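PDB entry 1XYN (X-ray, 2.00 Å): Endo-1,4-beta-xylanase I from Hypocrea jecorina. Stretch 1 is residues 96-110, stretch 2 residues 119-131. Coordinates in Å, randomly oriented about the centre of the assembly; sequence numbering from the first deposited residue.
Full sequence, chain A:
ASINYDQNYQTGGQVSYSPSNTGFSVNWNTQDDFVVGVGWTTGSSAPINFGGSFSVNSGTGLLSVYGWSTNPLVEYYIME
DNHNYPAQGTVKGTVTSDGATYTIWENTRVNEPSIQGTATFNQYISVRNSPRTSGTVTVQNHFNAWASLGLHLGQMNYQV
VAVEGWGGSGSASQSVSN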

# COMPACT_ATOMS: atom_id res chain seq x y z
N THR A 96 -20.10 -4.86 -22.67
CA THR A 96 -19.91 -3.99 -23.81
C THR A 96 -20.59 -2.69 -23.43
O THR A 96 -21.77 -2.67 -23.07
CB THR A 96 -20.53 -4.60 -25.08
OG1 THR A 96 -19.96 -5.89 -25.30
CG2 THR A 96 -20.26 -3.71 -26.29
N SER A 97 -19.82 -1.62 -23.45
CA SER A 97 -20.36 -0.33 -23.08
C SER A 97 -19.59 0.78 -23.76
O SER A 97 -18.37 0.69 -23.94
CB SER A 97 -20.29 -0.16 -21.56
OG SER A 97 -21.05 0.95 -21.13
N ASP A 98 -20.33 1.79 -24.20
CA ASP A 98 -19.78 2.98 -24.83
C ASP A 98 -18.77 2.82 -25.96
O ASP A 98 -17.73 3.48 -25.97
CB ASP A 98 -19.22 3.88 -23.73
CG ASP A 98 -20.21 4.08 -22.60
OD1 ASP A 98 -21.23 4.77 -22.82
OD2 ASP A 98 -19.99 3.52 -21.52
N GLY A 99 -19.08 1.95 -26.92
CA GLY A 99 -18.19 1.76 -28.05
C GLY A 99 -17.14 0.65 -27.97
O GLY A 99 -16.39 0.45 -28.91
N ALA A 100 -17.09 -0.07 -26.85
CA ALA A 100 -16.12 -1.14 -26.72
C ALA A 100 -16.47 -2.13 -25.62
O ALA A 100 -17.39 -1.90 -24.83
CB ALA A 100 -14.74 -0.57 -26.48
N THR A 101 -15.73 -3.23 -25.57
CA THR A 101 -15.93 -4.26 -24.56
C THR A 101 -14.90 -4.05 -23.46
O THR A 101 -13.79 -3.56 -23.71
CB THR A 101 -15.73 -5.69 -25.14
OG1 THR A 101 -16.33 -5.78 -26.44
CG2 THR A 101 -16.38 -6.72 -24.23
N TYR A 102 -15.26 -4.43 -22.24
CA TYR A 102 -14.39 -4.29 -21.08
C TYR A 102 -14.22 -5.64 -20.41
O TYR A 102 -15.18 -6.38 -20.26
CB TYR A 102 -15.02 -3.35 -20.04
CG TYR A 102 -15.13 -1.90 -20.45
CD1 TYR A 102 -16.00 -1.51 -21.48
CD2 TYR A 102 -14.37 -0.92 -19.82
CE1 TYR A 102 -16.11 -0.18 -21.86
CE2 TYR A 102 -14.47 0.42 -20.19
CZ TYR A 102 -15.34 0.78 -21.21
OH TYR A 102 -15.42 2.10 -21.59
N THR A 103 -12.99 -5.97 -20.00
CA THR A 103 -12.78 -7.22 -19.29
C THR A 103 -12.90 -6.87 -17.81
O THR A 103 -12.27 -5.93 -17.32
CB THR A 103 -11.42 -7.88 -19.62
OG1 THR A 103 -10.35 -7.07 -19.14
CG2 THR A 103 -11.27 -8.06 -21.12
N ILE A 104 -13.78 -7.57 -17.12
CA ILE A 104 -14.00 -7.32 -15.70
C ILE A 104 -13.08 -8.19 -14.86
O ILE A 104 -12.87 -9.36 -15.18
CB ILE A 104 -15.47 -7.58 -15.35
CG1 ILE A 104 -16.36 -6.68 -16.22
CG2 ILE A 104 -15.73 -7.35 -13.87
CD1 ILE A 104 -17.84 -6.96 -16.08
N TRP A 105 -12.50 -7.59 -13.82
CA TRP A 105 -11.59 -8.27 -12.90
C TRP A 105 -12.03 -8.00 -11.48
O TRP A 105 -12.69 -7.00 -11.19
CB TRP A 105 -10.15 -7.75 -13.02
CG TRP A 105 -9.53 -7.85 -14.36
CD1 TRP A 105 -9.83 -7.10 -15.46
CD2 TRP A 105 -8.44 -8.70 -14.72
NE1 TRP A 105 -8.99 -7.43 -16.50
CE2 TRP A 105 -8.13 -8.41 -16.08
CE3 TRP A 105 -7.70 -9.67 -14.05
CZ2 TRP A 105 -7.10 -9.07 -16.77
CZ3 TRP A 105 -6.67 -10.33 -14.73
CH2 TRP A 105 -6.38 -10.02 -16.08
N GLU A 106 -11.68 -8.91 -10.58
CA GLU A 106 -11.95 -8.74 -9.17
C GLU A 106 -10.61 -9.00 -8.52
O GLU A 106 -9.89 -9.94 -8.90
CB GLU A 106 -13.00 -9.73 -8.64
CG GLU A 106 -13.15 -9.64 -7.10
CD GLU A 106 -14.42 -10.29 -6.56
OE1 GLU A 106 -14.75 -11.42 -6.98
OE2 GLU A 106 -15.09 -9.66 -5.71
N ASN A 107 -10.24 -8.16 -7.56
CA ASN A 107 -8.97 -8.30 -6.89
C ASN A 107 -9.17 -7.97 -5.43
O ASN A 107 -10.22 -7.45 -5.04
CB ASN A 107 -7.95 -7.34 -7.51
CG ASN A 107 -6.55 -7.54 -6.96
OD1 ASN A 107 -6.17 -8.66 -6.58
ND2 ASN A 107 -5.77 -6.48 -6.93
N THR A 108 -8.19 -8.31 -4.61
CA THR A 108 -8.27 -8.04 -3.20
C THR A 108 -6.99 -7.33 -2.76
O THR A 108 -5.89 -7.64 -3.22
CB THR A 108 -8.48 -9.34 -2.39
OG1 THR A 108 -9.61 -10.04 -2.93
CG2 THR A 108 -8.76 -9.03 -0.92
N ARG A 109 -7.17 -6.31 -1.93
CA ARG A 109 -6.07 -5.52 -1.40
C ARG A 109 -6.05 -5.75 0.11
O ARG A 109 -6.97 -5.34 0.82
CB ARG A 109 -6.30 -4.04 -1.73
CG ARG A 109 -5.99 -3.68 -3.18
CD ARG A 109 -4.50 -3.81 -3.43
NE ARG A 109 -4.12 -3.62 -4.83
CZ ARG A 109 -2.89 -3.85 -5.31
NH1 ARG A 109 -1.93 -4.28 -4.51
NH2 ARG A 109 -2.64 -3.67 -6.60
N VAL A 110 -5.04 -6.47 0.59
CA VAL A 110 -4.92 -6.76 2.02
C VAL A 110 -4.11 -5.70 2.76
O VAL A 110 -3.00 -5.37 2.33
CB VAL A 110 -4.28 -8.15 2.25
CG1 VAL A 110 -3.91 -8.33 3.72
CG2 VAL A 110 -5.25 -9.25 1.82
N ALA A 119 -7.09 -0.97 5.38
CA ALA A 119 -8.03 -2.08 5.46
C ALA A 119 -7.84 -3.09 4.34
O ALA A 119 -6.98 -2.92 3.47
CB ALA A 119 -9.46 -1.55 5.43
N THR A 120 -8.63 -4.15 4.39
CA THR A 120 -8.61 -5.20 3.38
C THR A 120 -9.95 -5.07 2.68
O THR A 120 -10.99 -5.01 3.34
CB THR A 120 -8.47 -6.59 4.03
OG1 THR A 120 -7.18 -6.69 4.64
CG2 THR A 120 -8.62 -7.69 2.99
N PHE A 121 -9.93 -5.02 1.36
CA PHE A 121 -11.15 -4.84 0.60
C PHE A 121 -10.96 -5.35 -0.82
O PHE A 121 -9.84 -5.61 -1.25
CB PHE A 121 -11.47 -3.34 0.56
CG PHE A 121 -10.29 -2.49 0.13
CD1 PHE A 121 -9.38 -2.03 1.07
CD2 PHE A 121 -10.07 -2.20 -1.21
CE1 PHE A 121 -8.27 -1.30 0.69
CE2 PHE A 121 -8.95 -1.47 -1.61
CZ PHE A 121 -8.05 -1.02 -0.66
N ASN A 122 -12.05 -5.44 -1.57
CA ASN A 122 -11.97 -5.92 -2.95
C ASN A 122 -11.95 -4.77 -3.95
O ASN A 122 -12.27 -3.63 -3.62
CB ASN A 122 -13.16 -6.85 -3.23
CG ASN A 122 -13.16 -8.08 -2.34
OD1 ASN A 122 -12.38 -9.01 -2.55
ND2 ASN A 122 -14.01 -8.08 -1.32
N GLN A 123 -11.57 -5.08 -5.18
CA GLN A 123 -11.52 -4.09 -6.25
C GLN A 123 -12.35 -4.63 -7.41
O GLN A 123 -12.24 -5.80 -7.75
CB GLN A 123 -10.09 -3.89 -6.76
CG GLN A 123 -9.08 -3.37 -5.77
CD GLN A 123 -7.72 -3.14 -6.43
OE1 GLN A 123 -6.98 -4.08 -6.70
NE2 GLN A 123 -7.41 -1.88 -6.72
N TYR A 124 -13.19 -3.78 -8.00
CA TYR A 124 -13.99 -4.18 -9.15
C TYR A 124 -13.43 -3.34 -10.29
O TYR A 124 -13.60 -2.13 -10.32
CB TYR A 124 -15.47 -3.88 -8.95
CG TYR A 124 -16.09 -4.54 -7.74
CD1 TYR A 124 -15.48 -5.62 -7.10
CD2 TYR A 124 -17.28 -4.06 -7.21
CE1 TYR A 124 -16.05 -6.21 -5.98
CE2 TYR A 124 -17.85 -4.63 -6.09
CZ TYR A 124 -17.24 -5.70 -5.48
OH TYR A 124 -17.82 -6.26 -4.36
N ILE A 125 -12.75 -3.99 -11.23
CA ILE A 125 -12.15 -3.26 -12.33
C ILE A 125 -12.74 -3.61 -13.69
O ILE A 125 -12.99 -4.77 -13.98
CB ILE A 125 -10.62 -3.51 -12.37
CG1 ILE A 125 -9.99 -3.21 -11.00
CG2 ILE A 125 -9.96 -2.66 -13.46
CD1 ILE A 125 -8.53 -3.63 -10.88
N SER A 126 -12.94 -2.59 -14.51
CA SER A 126 -13.45 -2.76 -15.87
C SER A 126 -12.38 -2.15 -16.76
O SER A 126 -12.21 -0.94 -16.77
CB SER A 126 -14.77 -1.99 -16.06
OG SER A 126 -15.87 -2.59 -15.39
N VAL A 127 -11.63 -2.97 -17.49
CA VAL A 127 -10.59 -2.47 -18.38
C VAL A 127 -11.03 -2.47 -19.85
O VAL A 127 -11.24 -3.52 -20.44
CB VAL A 127 -9.28 -3.27 -18.24
CG1 VAL A 127 -8.20 -2.67 -19.13
CG2 VAL A 127 -8.83 -3.31 -16.79
N ARG A 128 -11.14 -1.27 -20.42
CA ARG A 128 -11.55 -1.12 -21.81
C ARG A 128 -10.59 -1.80 -22.78
O ARG A 128 -9.38 -1.57 -22.72
CB ARG A 128 -11.67 0.37 -22.15
CG ARG A 128 -12.24 0.63 -23.52
CD ARG A 128 -12.38 2.11 -23.76
NE ARG A 128 -13.06 2.38 -25.02
CZ ARG A 128 -14.36 2.62 -25.15
NH1 ARG A 128 -15.15 2.63 -24.08
NH2 ARG A 128 -14.88 2.86 -26.35
N ASN A 129 -11.13 -2.62 -23.68
CA ASN A 129 -10.31 -3.35 -24.64
C ASN A 129 -9.77 -2.46 -25.75
O ASN A 129 -8.79 -2.80 -26.41
CB ASN A 129 -11.07 -4.55 -25.22
CG ASN A 129 -11.41 -5.61 -24.16
OD1 ASN A 129 -10.74 -5.72 -23.14
ND2 ASN A 129 -12.45 -6.39 -24.41
N SER A 130 -10.42 -1.32 -25.96
CA SER A 130 -9.96 -0.36 -26.97
C SER A 130 -9.75 0.98 -26.26
O SER A 130 -10.66 1.80 -26.20
CB SER A 130 -10.99 -0.21 -28.08
OG SER A 130 -11.19 -1.44 -28.75
N PRO A 131 -8.52 1.22 -25.74
CA PRO A 131 -8.14 2.44 -25.02
C PRO A 131 -8.46 3.74 -25.75
O PRO A 131 -8.29 3.84 -26.98
CB PRO A 131 -6.63 2.28 -24.84
CG PRO A 131 -6.45 0.81 -24.81
CD PRO A 131 -7.34 0.36 -25.94
O HOH W 1 -13.01 -3.54 -27.53

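The most concentrated polar interactions in this contact gather around the guanidinium of Arg128, whose extended side chain reaches back to the turn that precedes strand 100-109. Arg128 NH1 donates to Tyr102 OH at 2.6 Å, and Arg128 NH2 donates to Asp98 O at 2.9 Å; a weak bond from Arg128 NH1 to the same Asp98 O (3.3 Å) makes that carbonyl a shared acceptor. Asp98 thus engages the arginine through its backbone, while its carboxylate bonds elsewhere. Within its own stretch, Arg128 NE donates to Ser130 O (2.7 Å), so all three guanidinium nitrogens are engaged.

A second polar cluster lies farther along the sheet, where Asn107 and Gln123 face each other as a hydrogen-bonded pair. Asn107 ND2 donates to Gln123 OE1 at 2.7 Å, and Arg109 NE adds a weak bond to that same Gln123 OE1 at 3.4 Å. On the other face, Thr108 OG1 donates to Asn122 OD1 (3.0 Å).

The antiparallel backbone ladder underlies these links. Thr103 with Val127, Trp105 with Ile125, Asn107 with Gln123 and Arg109 with Phe121 each exchange two N-H to O bonds, the shortest being Gln123 N to Asn107 O at 2.7 Å. Beyond the last of these pairs toward the turn, Asn129 N still reaches Thr101 O (2.8 Å). At the intervening positions CA-H groups approach carbonyls, as in Ile104 CA to Ile125 O (3.2 Å).

Packing follows the alternation of side chains. Arg128 lays its aliphatic portion over a face of the Tyr102 ring, with CG 4.2 Å from the ring centroid, so one side chain supplies both a CH-pi contact and the bond to the hydroxyl. Arg109 CB similarly sits 4.0 Å from the Phe121 ring centroid. On the same face as Phe121, Trp105 CD1 meets Val127 CG2 at 4.1 Å.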